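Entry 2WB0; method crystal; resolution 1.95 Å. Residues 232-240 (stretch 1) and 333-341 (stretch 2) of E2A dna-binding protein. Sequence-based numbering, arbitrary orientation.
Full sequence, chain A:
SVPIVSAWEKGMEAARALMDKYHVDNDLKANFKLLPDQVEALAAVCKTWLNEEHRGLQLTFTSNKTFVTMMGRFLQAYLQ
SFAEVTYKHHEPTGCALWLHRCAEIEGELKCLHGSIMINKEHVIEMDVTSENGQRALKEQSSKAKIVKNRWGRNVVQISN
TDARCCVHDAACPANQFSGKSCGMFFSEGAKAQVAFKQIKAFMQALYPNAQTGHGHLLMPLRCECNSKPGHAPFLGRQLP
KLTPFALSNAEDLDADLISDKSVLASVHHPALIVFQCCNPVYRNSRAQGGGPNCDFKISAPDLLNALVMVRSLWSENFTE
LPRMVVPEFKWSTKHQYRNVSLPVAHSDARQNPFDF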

# COMPACT_ATOMS: atom_id res chain seq x y z
N ALA A 232 -13.81 0.35 14.50
CA ALA A 232 -13.45 0.40 15.91
C ALA A 232 -11.94 0.77 15.94
O ALA A 232 -11.18 0.19 15.18
CB ALA A 232 -13.68 -0.95 16.58
N PRO A 233 -11.54 1.72 16.82
CA PRO A 233 -10.13 2.08 17.03
C PRO A 233 -9.33 0.85 17.35
O PRO A 233 -9.84 -0.06 18.02
CB PRO A 233 -10.16 2.96 18.30
CG PRO A 233 -11.56 3.51 18.36
CD PRO A 233 -12.45 2.51 17.70
N PHE A 234 -8.08 0.81 16.89
CA PHE A 234 -7.18 -0.28 17.27
C PHE A 234 -5.79 0.28 17.54
O PHE A 234 -5.45 1.39 17.14
CB PHE A 234 -7.12 -1.39 16.19
CG PHE A 234 -6.83 -0.87 14.78
CD1 PHE A 234 -5.51 -0.64 14.37
CD2 PHE A 234 -7.86 -0.69 13.86
CE1 PHE A 234 -5.19 -0.16 13.06
CE2 PHE A 234 -7.57 -0.19 12.53
CZ PHE A 234 -6.21 0.02 12.11
N LEU A 235 -4.99 -0.50 18.25
CA LEU A 235 -3.71 0.04 18.70
C LEU A 235 -2.64 -0.31 17.68
O LEU A 235 -2.90 -1.05 16.73
CB LEU A 235 -3.39 -0.61 20.05
CG LEU A 235 -3.77 0.05 21.39
CD1 LEU A 235 -4.48 1.39 21.30
CD2 LEU A 235 -4.52 -0.92 22.17
N GLY A 236 -1.43 0.19 17.87
CA GLY A 236 -0.32 -0.14 16.93
C GLY A 236 -0.32 0.76 15.71
O GLY A 236 -0.75 1.94 15.75
N ARG A 237 0.15 0.20 14.60
CA ARG A 237 0.40 1.04 13.42
C ARG A 237 -0.96 1.37 12.78
O ARG A 237 -1.84 0.55 12.86
CB ARG A 237 1.28 0.24 12.46
CG ARG A 237 1.63 0.98 11.13
CD ARG A 237 2.51 0.07 10.23
NE ARG A 237 3.79 -0.28 10.87
CZ ARG A 237 4.10 -1.40 11.56
NH1 ARG A 237 3.24 -2.41 11.77
NH2 ARG A 237 5.34 -1.51 12.07
N GLN A 238 -1.11 2.55 12.17
CA GLN A 238 -2.40 3.08 11.67
C GLN A 238 -2.47 3.16 10.15
O GLN A 238 -3.41 3.73 9.57
CB GLN A 238 -2.62 4.46 12.27
CG GLN A 238 -2.67 4.38 13.84
CD GLN A 238 -3.79 3.54 14.33
OE1 GLN A 238 -4.95 3.84 14.03
NE2 GLN A 238 -3.49 2.48 15.06
N LEU A 239 -1.49 2.57 9.47
CA LEU A 239 -1.56 2.42 8.04
C LEU A 239 -0.86 1.14 7.68
O LEU A 239 -0.06 0.62 8.43
CB LEU A 239 -0.80 3.57 7.26
CG LEU A 239 -1.08 5.00 7.73
CD1 LEU A 239 0.15 5.95 7.65
CD2 LEU A 239 -2.26 5.50 6.84
N PRO A 240 -1.13 0.61 6.49
CA PRO A 240 -0.50 -0.66 6.08
C PRO A 240 1.02 -0.70 6.26
O PRO A 240 1.74 0.29 5.86
CB PRO A 240 -0.89 -0.74 4.58
CG PRO A 240 -2.37 -0.26 4.65
CD PRO A 240 -2.25 0.96 5.61
N THR A 333 -1.29 13.60 12.88
CA THR A 333 -1.33 12.78 14.05
C THR A 333 -2.29 11.63 13.86
O THR A 333 -2.13 10.62 14.55
CB THR A 333 -1.63 13.59 15.34
OG1 THR A 333 -2.91 14.16 15.21
CG2 THR A 333 -0.67 14.70 15.49
N LYS A 334 -3.24 11.71 12.92
CA LYS A 334 -4.08 10.56 12.70
C LYS A 334 -3.27 9.32 12.28
O LYS A 334 -3.75 8.21 12.47
CB LYS A 334 -5.25 10.77 11.69
CG LYS A 334 -4.86 11.27 10.32
CD LYS A 334 -5.97 11.04 9.26
CE LYS A 334 -5.86 12.08 8.07
NZ LYS A 334 -7.01 12.09 7.07
N HIS A 335 -2.08 9.50 11.69
CA HIS A 335 -1.33 8.32 11.27
C HIS A 335 -0.35 7.88 12.35
O HIS A 335 0.39 6.90 12.18
CB HIS A 335 -0.53 8.58 9.96
CG HIS A 335 -1.37 9.11 8.83
ND1 HIS A 335 -2.45 8.42 8.32
CD2 HIS A 335 -1.32 10.28 8.15
CE1 HIS A 335 -2.99 9.12 7.34
NE2 HIS A 335 -2.31 10.25 7.21
N GLN A 336 -0.29 8.63 13.43
CA GLN A 336 0.62 8.26 14.52
C GLN A 336 0.38 6.89 15.12
O GLN A 336 -0.77 6.48 15.31
CB GLN A 336 0.47 9.31 15.62
CG GLN A 336 1.57 9.37 16.57
CD GLN A 336 1.51 10.69 17.31
OE1 GLN A 336 2.30 11.62 17.08
NE2 GLN A 336 0.54 10.79 18.18
N TYR A 337 1.46 6.16 15.40
CA TYR A 337 1.39 4.84 15.97
C TYR A 337 0.70 4.99 17.33
O TYR A 337 0.93 5.99 18.03
CB TYR A 337 2.81 4.34 16.22
CG TYR A 337 2.89 2.93 16.64
CD1 TYR A 337 2.86 2.56 17.98
CD2 TYR A 337 3.09 1.93 15.68
CE1 TYR A 337 2.95 1.21 18.36
CE2 TYR A 337 3.22 0.60 16.05
CZ TYR A 337 3.12 0.25 17.39
OH TYR A 337 3.26 -1.05 17.72
N ARG A 338 -0.17 4.02 17.65
CA ARG A 338 -0.86 4.01 18.92
C ARG A 338 -0.23 3.04 19.84
O ARG A 338 -0.51 1.83 19.84
CB ARG A 338 -2.37 3.77 18.78
CG ARG A 338 -3.02 4.89 17.92
CD ARG A 338 -4.57 4.74 17.82
NE ARG A 338 -5.20 4.98 19.16
CZ ARG A 338 -6.04 4.15 19.79
NH1 ARG A 338 -6.44 3.00 19.24
NH2 ARG A 338 -6.47 4.49 20.99
N ASN A 339 0.56 3.62 20.73
CA ASN A 339 1.42 2.80 21.53
C ASN A 339 0.73 2.49 22.86
O ASN A 339 0.03 3.33 23.38
CB ASN A 339 2.74 3.55 21.85
CG ASN A 339 3.70 2.66 22.55
OD1 ASN A 339 3.89 1.51 22.11
ND2 ASN A 339 4.23 3.10 23.69
N VAL A 340 0.93 1.30 23.41
CA VAL A 340 0.58 1.11 24.79
C VAL A 340 1.85 0.56 25.48
O VAL A 340 2.46 -0.33 24.96
CB VAL A 340 -0.79 0.33 24.99
CG1 VAL A 340 -0.81 -0.97 24.22
CG2 VAL A 340 -1.09 0.14 26.53
N SER A 341 2.34 1.21 26.55
CA SER A 341 3.62 0.76 27.20
C SER A 341 3.27 0.23 28.56
O SER A 341 2.80 0.99 29.43
CB SER A 341 4.65 1.93 27.35
OG SER A 341 6.04 1.44 27.53
O HOH W 1 1.24 4.37 12.23
O HOH W 2 -3.91 6.34 9.26
O HOH W 3 -6.13 6.29 12.28

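Two irregular chain segments, far apart in sequence, are pinned together by a single antiparallel backbone bridge between Gly236 and Arg338, with side chains packed around it and ordered waters filling the gaps beside Gln238. The bridge is a closed pair of hydrogen bonds: Gly236 N donates to Arg338 O at 2.7 Å, and Arg338 N donates to Gly236 O at 2.9 Å in an almost linear arrangement. The two CA atoms, Gly236 CA and Arg338 CA, lie 4.6 Å apart. The pairing does not extend into a sheet; stretch 1 has no regular helix or strand, and stretch 2 begins with a short 3-10 segment, Thr333 to His335, whose turn is closed by Gln336 N donating to Thr333 O at 2.9 Å.

Glycine suits position 236 for a local reason: with phi/psi of 84/-149°, a CB would be jammed against the carbonyl oxygen of Leu235. The bare backbone also meets an aromatic ring, since Gly236 CA sits over one face of Tyr337, 3.8 Å from the ring centroid and 21° off the ring normal, a CH-pi contact. The chi1 of Tyr337 is t, and its ring reaches on beside Arg237, where Arg237 N comes within 3.4 Å of Tyr337 CE2. The guanidinium of Arg237 is not part of this contact and is hydrogen-bonded elsewhere in the structure.

Arg338 gives up the most surface, 125 Å² of the 578 Å² buried in total. Its CA-to-CB bond points toward stretch 1, and the long side chain runs back along that segment to Phe234, where Arg338 NH1 makes a weak hydrogen bond to Phe234 O at 2.8 Å, with the oxygen near the guanidinium plane. Leu235 covers one face of the same group, its CD1 lying 3.3 Å from Arg338 NH1, so the flat cation meets a polar acceptor at its edge and a hydrocarbon on its face. Leu235 also touches Val340 through a looser apolar contact, Leu235 CG to Val340 CG1 at 4.2 Å.

Gln238 braces its own segment while facing the other. Its chi1 and chi2 are both m, folding the amide back so that Gln238 NE2 donates to Gly236 O at 2.9 Å and to Phe234 O at 3.1 Å. Both carbonyls thus serve two donors, one from Gln238 and one from Arg338. The aliphatic part of Gln238 lies against the backbone of stretch 2, with Gln238 CG 3.2 Å from Gln336 O.

Three waters complete the polar seam. Water 1 accepts from Gln238 N at 3.0 Å and donates to His335 O at 2.7 Å; water 2 donates to Gln238 O at 2.7 Å and lies 2.7 Å from His335 ND1; water 3 donates to Gln238 OE1 at 3.2 Å and to Lys334 O at 3.1 Å. Beside water 2, Leu239 has its CA-to-CB bond toward stretch 2 and brings its CD2 to 3.3 Å from His335 ND1.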